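PDB 6I9A: Lys-gingipain catalytic subunit from Porphyromonas gingivalis, which cleaves proteins after lysine as a secreted, calcium-binding cysteine endopeptidase of family C25, and may act as a virulence factor in periodontal disease. Local coordinates for residues Lys98-Leu103 against Gly278-Ser283; Asp288-Val293 against Ile342-His347; Ala335-Gly340 against Tyr352-Tyr357. One frame throughout, in Å; residues are numbered along the deposited sequence. Where two conformers were deposited one is given.

The three contacts lie within the C25 peptidase part of the chain. Interactions 1 and 2 touch the inhibitor H8E, and interaction 3 lies next to them, the side chain of Tyr353 about 6 Å from H8E at the nearest atoms. Interactions 2 and 3 have centres about 8 Å apart, and Asp288 joins them: its OD1 lies 2.6 Å from Tyr353 OH and 2.7 Å from Tyr357 OH, while OD2 holds the inhibitor amine. Interaction 1 has its centre about 12 Å from that of interaction 3; Asn282 O pairs with Tyr352 OH, and Thr101 OG1 with Glu355 O. Ser283 OG reaches Asp288 OD2 at 2.8 Å, so interactions 1 and 2 meet beside the inhibitor's lysine-like chain.

Interaction 1: residues Lys98-Leu103 against Gly278-Ser283; sequences KKVTDL and GSSPNS. With H8E (benzyl-N-[(2S)-1-[[(3S)-7-amino-1-(benzylamino)-1,2-dioxoheptan-3-yl]amino]-5-(2-methyl-2-phenylhydrazinyl)-1,5-dioxopentan-2-yl]carbamate), chain I.
Ser280 and Val100 join the loop that leaves strand 273-279 of the central mixed sheet to the short two-stranded ribbon of 92-93 and 100-101. In this caspase-like, clan CD fold the loop that follows the strand runs on into the inhibitor pocket.

One side-chain hydrogen bond spans the two segments. Ser280 OG donates to Val100 O over 2.8 Å, arriving in the carbonyl plane on a lone pair, with a C=O...OG angle of 137°. A chi1 of 170° turns the hydroxyl from the backbone N toward the ribbon.

The van der Waals packing is small. Val100 CG1 leans on the same hydroxyl, and carbon meets carbon where the aliphatic base of Lys99 lies along Pro281, the two side chains running past each other in opposite directions with Lys99 CG 3.7 Å from Pro281 CB. The bend at chi2 of Lys99 then takes its amine away from the proline. Pro281 also packs on Tyr352 and Ala356 of helix 350-356.

Within each segment a further bond fixes the backbone. Thr101 OG1 accepts from Leu103 N, a capping bond ahead of the turn that leads into a helix, and Ser279 OG donates to Pro281 O from above the carbonyl plane.

The inhibitor is met at the far end of 278-283. Asn282 OD1 approaches the inhibitor methyl CAA to 3.4 Å, and the H8E amide NBG donates to Ser283 O at 2.9 Å, bent to 133° at the hydrogen.

Interaction 2: residues Asp288-Val293 against Ile342-His347; sequences DYYWSV and IGNITH. With NA (sodium ion), chain F; H8E (benzyl-N-[(2S)-1-[[(3S)-7-amino-1-(benzylamino)-1,2-dioxoheptan-3-yl]amino]-5-(2-methyl-2-phenylhydrazinyl)-1,5-dioxopentan-2-yl]carbamate), chain I.
Tyr290 reaches out from helix 285-293 and gives its hydroxyl to Ile345 in the loop between helices 325-342 and 350-356. The bond is short, 2.6 Å from Tyr290 OH to Ile345 O, and OH sits in the carbonyl plane on a lone pair at a C=O...OH angle of 138°. The accepting oxygen also lies in the plane of the phenol ring, at the edge that carries CE2. Asn344 comes over one face: its CB stands 3.7 Å from Tyr290 OH, and its OD1 is above the rim, with amide and ring planes 38° apart. Holding CG anti to the carbonyl carbon, chi1 -50°, Tyr290 points its hydroxyl end at the loop while the ring passes alongside Asn344.

The next shell fixes these groups. Asn344 OD1 accepts from Asn296 N, Ala339 packs on both Tyr290 and Asn344, and Gly343 ends helix 325-342 in a Schellman motif.

Further out, both segments meet the inhibitor. Asp288 OD2 accepts from the lysine-like amine NAB at 2.9 Å, at the inner end of the specificity pocket. His347 offers a ring face to the phenyl ring of the benzyl carbamate, with H8E CAS 3.3 Å above the centre of the imidazole. At the helix end, Val293 O binds a sodium ion at 2.3 Å.

A carboxylate facing an amine, and itself held by three hydroxyls, is consistent with the preference for lysine at P1; Tyr290 ties the helix that carries it to the loop that carries His347.

Interaction 3: residues Ala335-Gly340 against Tyr352-Tyr357; sequences AATHAG and YYWEAY
Tyr353 and Trp354, adjacent on helix 350-356, meet Ala336 and Thr337, adjacent on helix 325-342, making a helix-to-helix contact in the peptidase domain beside the inhibitor pocket. Taken in order along the second helix, Tyr353 supplies the apolar half: its CD1 is 4.2 Å from the methyl CB of Ala336, which comes at the ring obliquely. The hydroxyl of this tyrosine is engaged with Asp288 and with Tyr284 N, while Glu287 packs on both Tyr353 and Ala336.

Trp354 follows with the polar half. Its indole NE1 donates to Thr337 OG1 over 3.0 Å, with an angle of 149° at the hydrogen, and the oxygen is tilted 21° out of the ring plane. The two side chains cross at about a right angle. On Thr337, a chi1 of -57° sets OG1 anti to the carbonyl carbon, beside the backbone N, where it also bonds to Asn333 O one turn earlier.

Thr337 OG1 therefore has two partners: it takes the indole N-H and, with its own proton probably directed to the carbonyl of Asn333, serves both polar groups in a buried interface.

Interaction 1: residues Lys98-Leu103 against Gly278-Ser283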
loop_
_atom_site.group_PDB
_atom_site.type_symbol
_atom_site.label_atom_id
_atom_site.label_comp_id
_atom_site.label_asym_id
_atom_site.label_seq_id
_atom_site.Cartn_x
_atom_site.Cartn_y
_atom_site.Cartn_z
ATOM N N LYS A 98 3.173 -23.029 -2.423
ATOM C CA LYS A 98 4.462 -23.659 -2.720
ATOM C C LYS A 98 5.454 -22.628 -3.277
ATOM O O LYS A 98 6.459 -23.022 -3.848
ATOM C CB LYS A 98 4.332 -24.858 -3.691
ATOM C CG LYS A 98 3.129 -25.798 -3.444
ATOM C CD LYS A 98 3.123 -26.348 -2.070
ATOM C CE LYS A 98 2.004 -27.358 -1.881
ATOM N NZ LYS A 98 2.052 -27.911 -0.497
ATOM N N LYS A 99 5.183 -21.330 -3.051
ATOM C CA LYS A 99 6.060 -20.253 -3.520
ATOM C C LYS A 99 6.310 -19.329 -2.349
ATOM O O LYS A 99 5.599 -19.375 -1.358
ATOM C CB LYS A 99 5.428 -19.474 -4.688
ATOM C CG LYS A 99 5.092 -20.353 -5.905
ATOM C CD LYS A 99 6.301 -20.971 -6.599
ATOM C CE LYS A 99 5.784 -21.918 -7.702
ATOM N NZ LYS A 99 6.881 -22.477 -8.487
ATOM N N VAL A 100 7.317 -18.457 -2.469
ATOM C CA VAL A 100 7.660 -17.603 -1.330
ATOM C C VAL A 100 6.460 -16.776 -0.907
ATOM O O VAL A 100 5.661 -16.273 -1.725
ATOM C CB VAL A 100 8.905 -16.731 -1.656
ATOM C CG1 VAL A 100 8.607 -15.643 -2.713
ATOM C CG2 VAL A 100 9.512 -16.145 -0.375
ATOM N N THR A 101 6.366 -16.552 0.420
ATOM C CA THR A 101 5.362 -15.678 1.008
ATOM C C THR A 101 5.944 -15.035 2.237
ATOM O O THR A 101 6.785 -15.604 2.956
ATOM C CB THR A 101 4.053 -16.441 1.389
ATOM O OG1 THR A 101 3.042 -15.531 1.825
ATOM C CG2 THR A 101 4.239 -17.511 2.476
ATOM N N ASP A 102 5.392 -13.847 2.510
ATOM C CA ASP A 102 5.637 -13.100 3.742
ATOM C C ASP A 102 4.456 -13.248 4.705
ATOM O O ASP A 102 4.483 -12.685 5.802
ATOM C CB ASP A 102 5.855 -11.597 3.460
ATOM C CG ASP A 102 7.199 -11.291 2.862
ATOM O OD1 ASP A 102 8.124 -12.099 3.066
ATOM O OD2 ASP A 102 7.329 -10.219 2.182
ATOM N N LEU A 103 3.426 -14.033 4.318
ATOM C CA LEU A 103 2.228 -14.102 5.160
ATOM C C LEU A 103 2.538 -14.497 6.587
ATOM O O LEU A 103 1.891 -13.959 7.521
ATOM C CB LEU A 103 1.249 -15.143 4.570
ATOM C CG LEU A 103 -0.053 -15.322 5.387
ATOM C CD1 LEU A 103 -0.879 -14.054 5.485
ATOM C CD2 LEU A 103 -0.887 -16.448 4.813
ATOM N N GLY A 278 0.972 -7.548 -6.306
ATOM C CA GLY A 278 0.901 -8.644 -7.248
ATOM C C GLY A 278 1.042 -9.955 -6.519
ATOM O O GLY A 278 1.137 -10.010 -5.275
ATOM N N SER A 279 1.077 -11.029 -7.287
ATOM C CA SER A 279 1.066 -12.390 -6.756
ATOM C C SER A 279 2.415 -13.064 -6.911
ATOM O O SER A 279 3.063 -12.968 -7.951
ATOM C CB SER A 279 0.033 -13.204 -7.520
ATOM O OG SER A 279 -0.069 -14.523 -6.988
ATOM N N SER A 280 2.864 -13.740 -5.830
ATOM C CA SER A 280 4.089 -14.540 -5.889
ATOM C C SER A 280 3.886 -15.851 -6.706
ATOM O O SER A 280 4.677 -16.116 -7.604
ATOM C CB SER A 280 4.559 -14.795 -4.458
ATOM O OG SER A 280 5.595 -15.762 -4.494
ATOM N N PRO A 281 2.820 -16.625 -6.462
ATOM C CA PRO A 281 2.544 -17.818 -7.289
ATOM C C PRO A 281 1.622 -17.415 -8.444
ATOM O O PRO A 281 1.316 -16.223 -8.688
ATOM C CB PRO A 281 1.820 -18.721 -6.319
ATOM C CG PRO A 281 0.914 -17.744 -5.557
ATOM C CD PRO A 281 1.877 -16.569 -5.319
ATOM N N ASN A 282 1.096 -18.402 -9.152
ATOM C CA ASN A 282 0.063 -18.123 -10.149
ATOM C C ASN A 282 -1.138 -17.482 -9.498
ATOM O O ASN A 282 -1.477 -17.818 -8.347
ATOM C CB ASN A 282 -0.387 -19.449 -10.806
ATOM C CG ASN A 282 0.716 -20.094 -11.614
ATOM O OD1 ASN A 282 1.728 -19.483 -11.936
ATOM N ND2 ASN A 282 0.515 -21.359 -11.997
ATOM N N SER A 283 -1.809 -16.596 -10.201
ATOM C CA SER A 283 -3.119 -16.125 -9.763
ATOM C C SER A 283 -4.167 -16.802 -10.634
ATOM O O SER A 283 -3.801 -17.474 -11.612
ATOM C CB SER A 283 -3.250 -14.597 -9.750
ATOM O OG SER A 283 -3.372 -14.102 -11.074
HETATM C CAQ H8E I . 3.404 -16.630 -18.620
HETATM C CAK H8E I . 4.022 -15.977 -19.707
HETATM C CAH H8E I . 3.296 -15.724 -20.872
HETATM C CAL H8E I . 1.968 -16.122 -20.996
HETATM C CAR H8E I . 1.394 -16.778 -19.917
HETATM C CBO H8E I . 2.057 -17.008 -18.720
HETATM C CBA H8E I . 1.390 -17.724 -17.704
HETATM N NBE H8E I . 0.592 -16.861 -16.818
HETATM C CBL H8E I . -0.566 -17.274 -16.231
HETATM O OAE H8E I . -1.075 -18.368 -16.504
HETATM C CBN H8E I . -1.195 -16.305 -15.235
HETATM O OAG H8E I . -0.792 -15.108 -15.367
HETATM C CBS H8E I . -2.742 -16.495 -15.141
HETATM C CBB H8E I . -3.466 -15.274 -14.562
HETATM C CAY H8E I . -4.990 -15.418 -14.584
HETATM C CAX H8E I . -5.747 -14.349 -13.790
HETATM C CAW H8E I . -5.717 -12.989 -14.476
HETATM N NAB H8E I . -6.502 -12.014 -13.663
HETATM N NBG H8E I . -3.133 -17.703 -14.403
HETATM C C H8E I . -3.849 -18.721 -14.880
HETATM O O H8E I . -4.252 -18.834 -16.030
HETATM C CA H8E I . -3.972 -19.870 -13.889
HETATM N N H8E I . -5.129 -20.718 -14.158
HETATM C CBK H8E I . -6.404 -20.286 -13.987
HETATM O OAD H8E I . -6.616 -19.096 -13.714
HETATM O OBI H8E I . -7.311 -21.175 -14.139
HETATM C CBD H8E I . -8.728 -20.775 -14.063
HETATM C CBP H8E I . -9.606 -21.859 -14.503
HETATM C CAS H8E I . -10.248 -22.705 -13.597
HETATM C CAM H8E I . -11.125 -23.756 -14.002
HETATM C CAI H8E I . -11.252 -23.945 -15.389
HETATM C CAN H8E I . -10.559 -23.146 -16.286
HETATM C CAT H8E I . -9.744 -22.108 -15.870
HETATM C CB H8E I . -2.700 -20.732 -13.947
HETATM C CG H8E I . -2.435 -21.340 -15.350
HETATM C CD H8E I . -1.028 -21.847 -15.463
HETATM O OE1 H8E I . -0.729 -22.965 -15.040
HETATM N NE2 H8E I . -0.186 -20.938 -15.987
HETATM N NBT H8E I . 1.203 -21.137 -16.035
HETATM C CAA H8E I . 1.947 -20.120 -15.244
HETATM C CBQ H8E I . 1.688 -21.639 -17.281
HETATM C CAU H8E I . 2.998 -21.392 -17.721
HETATM C CAO H8E I . 3.456 -21.946 -18.914
HETATM C CAJ H8E I . 2.614 -22.738 -19.683
HETATM C CAP H8E I . 1.303 -22.958 -19.285
HETATM C CAV H8E I . 0.847 -22.428 -18.077
#

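Interaction 2: residues Asp288-Val293 against Ile342-His347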
loop_
_atom_site.group_PDB
_atom_site.type_symbol
_atom_site.label_atom_id
_atom_site.label_comp_id
_atom_site.label_asym_id
_atom_site.label_seq_id
_atom_site.Cartn_x
_atom_site.Cartn_y
_atom_site.Cartn_z
ATOM N N ASP A 288 -9.309 -13.721 -9.016
ATOM C CA ASP A 288 -8.913 -12.341 -9.333
ATOM C C ASP A 288 -10.122 -11.498 -9.726
ATOM O O ASP A 288 -10.138 -10.277 -9.517
ATOM C CB ASP A 288 -7.884 -12.290 -10.458
ATOM C CG ASP A 288 -6.431 -12.439 -10.061
ATOM O OD1 ASP A 288 -6.142 -12.616 -8.833
ATOM O OD2 ASP A 288 -5.583 -12.311 -10.954
ATOM N N TYR A 289 -11.143 -12.123 -10.375
ATOM C CA TYR A 289 -12.369 -11.384 -10.724
ATOM C C TYR A 289 -13.014 -10.829 -9.437
ATOM O O TYR A 289 -13.325 -9.660 -9.338
ATOM C CB TYR A 289 -13.275 -12.315 -11.520
ATOM C CG TYR A 289 -14.553 -11.769 -12.103
ATOM C CD1 TYR A 289 -14.632 -10.468 -12.617
ATOM C CD2 TYR A 289 -15.629 -12.614 -12.327
ATOM C CE1 TYR A 289 -15.785 -10.039 -13.281
ATOM C CE2 TYR A 289 -16.744 -12.209 -13.039
ATOM C CZ TYR A 289 -16.819 -10.920 -13.510
ATOM O OH TYR A 289 -17.938 -10.479 -14.223
ATOM N N TYR A 290 -13.224 -11.716 -8.477
ATOM C CA TYR A 290 -13.829 -11.282 -7.220
ATOM C C TYR A 290 -12.951 -10.272 -6.502
ATOM O O TYR A 290 -13.454 -9.301 -5.933
ATOM C CB TYR A 290 -14.060 -12.490 -6.257
ATOM C CG TYR A 290 -14.778 -13.654 -6.914
ATOM C CD1 TYR A 290 -15.931 -13.450 -7.663
ATOM C CD2 TYR A 290 -14.334 -14.958 -6.731
ATOM C CE1 TYR A 290 -16.579 -14.513 -8.284
ATOM C CE2 TYR A 290 -14.988 -16.032 -7.323
ATOM C CZ TYR A 290 -16.116 -15.800 -8.087
ATOM O OH TYR A 290 -16.748 -16.873 -8.677
ATOM N N TRP A 291 -11.625 -10.507 -6.550
ATOM C CA TRP A 291 -10.661 -9.599 -5.905
ATOM C C TRP A 291 -10.911 -8.163 -6.295
ATOM O O TRP A 291 -11.012 -7.285 -5.451
ATOM C CB TRP A 291 -9.263 -10.070 -6.299
ATOM C CG TRP A 291 -8.112 -9.579 -5.486
ATOM C CD1 TRP A 291 -7.456 -10.303 -4.536
ATOM C CD2 TRP A 291 -7.368 -8.356 -5.643
ATOM N NE1 TRP A 291 -6.366 -9.615 -4.080
ATOM C CE2 TRP A 291 -6.265 -8.424 -4.763
ATOM C CE3 TRP A 291 -7.500 -7.228 -6.464
ATOM C CZ2 TRP A 291 -5.285 -7.434 -4.698
ATOM C CZ3 TRP A 291 -6.567 -6.202 -6.346
ATOM C CH2 TRP A 291 -5.457 -6.316 -5.493
ATOM N N SER A 292 -11.077 -7.914 -7.604
ATOM C CA SER A 292 -11.283 -6.545 -8.072
ATOM C C SER A 292 -12.684 -6.033 -7.943
ATOM O O SER A 292 -12.872 -4.864 -7.567
ATOM C CB SER A 292 -10.863 -6.365 -9.529
ATOM O OG SER A 292 -9.464 -6.572 -9.692
ATOM N N VAL A 293 -13.715 -6.845 -8.280
ATOM C CA VAL A 293 -15.097 -6.382 -8.383
ATOM C C VAL A 293 -15.945 -6.646 -7.150
ATOM O O VAL A 293 -16.900 -5.898 -6.874
ATOM C CB VAL A 293 -15.706 -7.123 -9.600
ATOM C CG1 VAL A 293 -17.217 -7.037 -9.648
ATOM C CG2 VAL A 293 -15.104 -6.590 -10.899
ATOM N N ILE A 342 -19.756 -17.878 0.378
ATOM C CA ILE A 342 -21.150 -17.784 -0.090
ATOM C C ILE A 342 -21.425 -18.833 -1.186
ATOM O O ILE A 342 -22.563 -18.894 -1.657
ATOM C CB ILE A 342 -21.566 -16.351 -0.518
ATOM C CG1 ILE A 342 -20.850 -15.928 -1.800
ATOM C CG2 ILE A 342 -21.349 -15.387 0.648
ATOM C CD1 ILE A 342 -21.299 -14.508 -2.304
ATOM N N GLY A 343 -20.426 -19.623 -1.547
ATOM C CA GLY A 343 -20.649 -20.725 -2.494
ATOM C C GLY A 343 -20.467 -20.373 -3.948
ATOM O O GLY A 343 -20.903 -21.123 -4.814
ATOM N N ASN A 344 -19.836 -19.220 -4.253
ATOM C CA ASN A 344 -19.523 -18.936 -5.644
ATOM C C ASN A 344 -18.493 -19.917 -6.204
ATOM O O ASN A 344 -17.806 -20.597 -5.440
ATOM C CB ASN A 344 -18.870 -17.537 -5.741
ATOM C CG ASN A 344 -19.732 -16.359 -5.433
ATOM O OD1 ASN A 344 -19.180 -15.265 -5.245
ATOM N ND2 ASN A 344 -21.073 -16.502 -5.404
ATOM N N ILE A 345 -18.332 -19.973 -7.528
ATOM C CA ILE A 345 -17.287 -20.802 -8.151
ATOM C C ILE A 345 -15.941 -20.291 -7.659
ATOM O O ILE A 345 -15.657 -19.092 -7.750
ATOM C CB ILE A 345 -17.407 -20.652 -9.686
ATOM C CG1 ILE A 345 -18.690 -21.344 -10.180
ATOM C CG2 ILE A 345 -16.182 -21.244 -10.403
ATOM C CD1 ILE A 345 -18.974 -20.996 -11.687
ATOM N N THR A 346 -15.097 -21.162 -7.200
ATOM C CA THR A 346 -13.741 -20.801 -6.815
ATOM C C THR A 346 -12.761 -21.727 -7.544
ATOM O O THR A 346 -13.078 -22.876 -7.858
ATOM C CB THR A 346 -13.550 -20.796 -5.303
ATOM O OG1 THR A 346 -13.797 -22.080 -4.784
ATOM C CG2 THR A 346 -14.402 -19.748 -4.571
ATOM N N HIS A 347 -11.578 -21.200 -7.807
ATOM C CA HIS A 347 -10.528 -21.913 -8.541
ATOM C C HIS A 347 -9.369 -22.372 -7.686
ATOM O O HIS A 347 -8.604 -23.269 -8.101
ATOM C CB HIS A 347 -9.998 -21.019 -9.667
ATOM C CG HIS A 347 -11.034 -20.746 -10.728
ATOM N ND1 HIS A 347 -10.899 -19.679 -11.611
ATOM C CD2 HIS A 347 -12.150 -21.461 -11.044
ATOM C CE1 HIS A 347 -11.949 -19.770 -12.429
ATOM N NE2 HIS A 347 -12.726 -20.826 -12.134
HETATM NA NA NA F . -18.699 -4.868 -5.793
HETATM C CAQ H8E I . 3.404 -16.630 -18.620
HETATM C CAK H8E I . 4.022 -15.977 -19.707
HETATM C CAH H8E I . 3.296 -15.724 -20.872
HETATM C CAL H8E I . 1.968 -16.122 -20.996
HETATM C CAR H8E I . 1.394 -16.778 -19.917
HETATM C CBO H8E I . 2.057 -17.008 -18.720
HETATM C CBA H8E I . 1.390 -17.724 -17.704
HETATM N NBE H8E I . 0.592 -16.861 -16.818
HETATM C CBL H8E I . -0.566 -17.274 -16.231
HETATM O OAE H8E I . -1.075 -18.368 -16.504
HETATM C CBN H8E I . -1.195 -16.305 -15.235
HETATM O OAG H8E I . -0.792 -15.108 -15.367
HETATM C CBS H8E I . -2.742 -16.495 -15.141
HETATM C CBB H8E I . -3.466 -15.274 -14.562
HETATM C CAY H8E I . -4.990 -15.418 -14.584
HETATM C CAX H8E I . -5.747 -14.349 -13.790
HETATM C CAW H8E I . -5.717 -12.989 -14.476
HETATM N NAB H8E I . -6.502 -12.014 -13.663
HETATM N NBG H8E I . -3.133 -17.703 -14.403
HETATM C C H8E I . -3.849 -18.721 -14.880
HETATM O O H8E I . -4.252 -18.834 -16.030
HETATM C CA H8E I . -3.972 -19.870 -13.889
HETATM N N H8E I . -5.129 -20.718 -14.158
HETATM C CBK H8E I . -6.404 -20.286 -13.987
HETATM O OAD H8E I . -6.616 -19.096 -13.714
HETATM O OBI H8E I . -7.311 -21.175 -14.139
HETATM C CBD H8E I . -8.728 -20.775 -14.063
HETATM C CBP H8E I . -9.606 -21.859 -14.503
HETATM C CAS H8E I . -10.248 -22.705 -13.597
HETATM C CAM H8E I . -11.125 -23.756 -14.002
HETATM C CAI H8E I . -11.252 -23.945 -15.389
HETATM C CAN H8E I . -10.559 -23.146 -16.286
HETATM C CAT H8E I . -9.744 -22.108 -15.870
HETATM C CB H8E I . -2.700 -20.732 -13.947
HETATM C CG H8E I . -2.435 -21.340 -15.350
HETATM C CD H8E I . -1.028 -21.847 -15.463
HETATM O OE1 H8E I . -0.729 -22.965 -15.040
HETATM N NE2 H8E I . -0.186 -20.938 -15.987
HETATM N NBT H8E I . 1.203 -21.137 -16.035
HETATM C CAA H8E I . 1.947 -20.120 -15.244
HETATM C CBQ H8E I . 1.688 -21.639 -17.281
HETATM C CAU H8E I . 2.998 -21.392 -17.721
HETATM C CAO H8E I . 3.456 -21.946 -18.914
HETATM C CAJ H8E I . 2.614 -22.738 -19.683
HETATM C CAP H8E I . 1.303 -22.958 -19.285
HETATM C CAV H8E I . 0.847 -22.428 -18.077
HETATM O O HOH W 1 -20.487 -3.889 -4.444
#

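Interaction 3: residues Ala335-Gly340 against Tyr352-Tyr357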
loop_
_atom_site.group_PDB
_atom_site.type_symbol
_atom_site.label_atom_id
_atom_site.label_comp_id
_atom_site.label_asym_id
_atom_site.label_seq_id
_atom_site.Cartn_x
_atom_site.Cartn_y
_atom_site.Cartn_z
ATOM N N ALA A 335 -12.668 -10.228 -0.634
ATOM C CA ALA A 335 -13.688 -10.583 -1.623
ATOM C C ALA A 335 -13.478 -12.021 -2.118
ATOM O O ALA A 335 -14.471 -12.759 -2.282
ATOM C CB ALA A 335 -13.625 -9.594 -2.790
ATOM N N ALA A 336 -12.223 -12.421 -2.380
ATOM C CA ALA A 336 -11.990 -13.789 -2.812
ATOM C C ALA A 336 -12.410 -14.772 -1.703
ATOM O O ALA A 336 -12.873 -15.885 -1.989
ATOM C CB ALA A 336 -10.518 -13.964 -3.148
ATOM N N THR A 337 -12.230 -14.366 -0.418
ATOM C CA THR A 337 -12.614 -15.226 0.689
ATOM C C THR A 337 -14.132 -15.284 0.772
ATOM O O THR A 337 -14.721 -16.383 0.968
ATOM C CB THR A 337 -12.017 -14.656 1.999
ATOM O OG1 THR A 337 -10.583 -14.560 1.851
ATOM C CG2 THR A 337 -12.276 -15.581 3.169
ATOM N N HIS A 338 -14.806 -14.143 0.678
ATOM C CA HIS A 338 -16.253 -14.096 0.761
ATOM C C HIS A 338 -16.880 -14.948 -0.325
ATOM O O HIS A 338 -17.893 -15.636 -0.082
ATOM C CB HIS A 338 -16.741 -12.626 0.651
ATOM C CG HIS A 338 -18.178 -12.451 0.914
ATOM N ND1 HIS A 338 -18.719 -12.770 2.134
ATOM C CD2 HIS A 338 -19.142 -11.951 0.111
ATOM C CE1 HIS A 338 -20.005 -12.438 2.053
ATOM N NE2 HIS A 338 -20.291 -11.930 0.840
ATOM N N ALA A 339 -16.317 -14.936 -1.547
ATOM C CA ALA A 339 -16.834 -15.751 -2.652
ATOM C C ALA A 339 -16.913 -17.219 -2.250
ATOM O O ALA A 339 -17.902 -17.900 -2.506
ATOM C CB ALA A 339 -15.941 -15.547 -3.870
ATOM N N GLY A 340 -15.845 -17.717 -1.589
ATOM C CA GLY A 340 -15.864 -19.100 -1.104
ATOM C C GLY A 340 -16.938 -19.301 -0.040
ATOM O O GLY A 340 -17.657 -20.308 -0.025
ATOM N N TYR A 352 -4.774 -19.844 -0.143
ATOM C CA TYR A 352 -3.826 -19.596 -1.205
ATOM C C TYR A 352 -3.698 -18.091 -1.482
ATOM O O TYR A 352 -2.595 -17.577 -1.624
ATOM C CB TYR A 352 -4.284 -20.359 -2.455
ATOM C CG TYR A 352 -3.363 -20.255 -3.643
ATOM C CD1 TYR A 352 -3.353 -19.121 -4.442
ATOM C CD2 TYR A 352 -2.588 -21.339 -4.046
ATOM C CE1 TYR A 352 -2.568 -19.050 -5.586
ATOM C CE2 TYR A 352 -1.801 -21.280 -5.190
ATOM C CZ TYR A 352 -1.792 -20.139 -5.955
ATOM O OH TYR A 352 -1.053 -20.140 -7.117
ATOM N N TYR A 353 -4.848 -17.391 -1.615
ATOM C CA TYR A 353 -4.805 -15.940 -1.930
ATOM C C TYR A 353 -4.113 -15.132 -0.844
ATOM O O TYR A 353 -3.305 -14.246 -1.173
ATOM C CB TYR A 353 -6.205 -15.371 -2.240
ATOM C CG TYR A 353 -6.379 -15.296 -3.750
ATOM C CD1 TYR A 353 -6.520 -14.072 -4.398
ATOM C CD2 TYR A 353 -6.284 -16.444 -4.540
ATOM C CE1 TYR A 353 -6.554 -13.992 -5.789
ATOM C CE2 TYR A 353 -6.247 -16.365 -5.927
ATOM C CZ TYR A 353 -6.383 -15.138 -6.542
ATOM O OH TYR A 353 -6.368 -15.079 -7.907
ATOM N N TRP A 354 -4.359 -15.447 0.443
ATOM C CA TRP A 354 -3.665 -14.710 1.509
ATOM C C TRP A 354 -2.179 -14.981 1.450
ATOM O O TRP A 354 -1.404 -14.068 1.753
ATOM C CB TRP A 354 -4.286 -15.060 2.862
ATOM C CG TRP A 354 -5.650 -14.454 3.051
ATOM C CD1 TRP A 354 -6.870 -15.067 2.861
ATOM C CD2 TRP A 354 -5.928 -13.080 3.369
ATOM N NE1 TRP A 354 -7.886 -14.167 3.072
ATOM C CE2 TRP A 354 -7.339 -12.927 3.384
ATOM C CE3 TRP A 354 -5.119 -11.961 3.612
ATOM C CZ2 TRP A 354 -7.957 -11.699 3.678
ATOM C CZ3 TRP A 354 -5.728 -10.768 3.928
ATOM C CH2 TRP A 354 -7.131 -10.622 3.931
ATOM N N GLU A 355 -1.733 -16.196 1.060
ATOM C CA GLU A 355 -0.311 -16.471 0.874
ATOM C C GLU A 355 0.257 -15.839 -0.412
ATOM O O GLU A 355 1.476 -15.640 -0.511
ATOM C CB GLU A 355 -0.073 -17.980 0.774
ATOM C CG GLU A 355 -0.207 -18.761 2.075
ATOM C CD GLU A 355 0.111 -20.232 1.921
ATOM O OE1 GLU A 355 0.091 -20.758 0.782
ATOM O OE2 GLU A 355 0.414 -20.862 2.955
ATOM N N ALA A 356 -0.590 -15.644 -1.424
ATOM C CA ALA A 356 -0.130 -15.280 -2.758
ATOM C C ALA A 356 0.197 -13.792 -2.935
ATOM O O ALA A 356 1.245 -13.433 -3.460
ATOM C CB ALA A 356 -1.199 -15.663 -3.790
ATOM N N TYR A 357 -0.771 -12.927 -2.573
ATOM C CA TYR A 357 -0.643 -11.496 -2.874
ATOM C C TYR A 357 0.278 -10.795 -1.910
ATOM O O TYR A 357 0.272 -11.071 -0.681
ATOM C CB TYR A 357 -2.017 -10.850 -2.964
ATOM C CG TYR A 357 -2.582 -10.896 -4.379
ATOM C CD1 TYR A 357 -3.314 -11.999 -4.839
ATOM C CD2 TYR A 357 -2.318 -9.876 -5.286
ATOM C CE1 TYR A 357 -3.784 -12.051 -6.149
ATOM C CE2 TYR A 357 -2.810 -9.919 -6.584
ATOM C CZ TYR A 357 -3.551 -11.000 -7.006
ATOM O OH TYR A 357 -4.033 -10.971 -8.295
#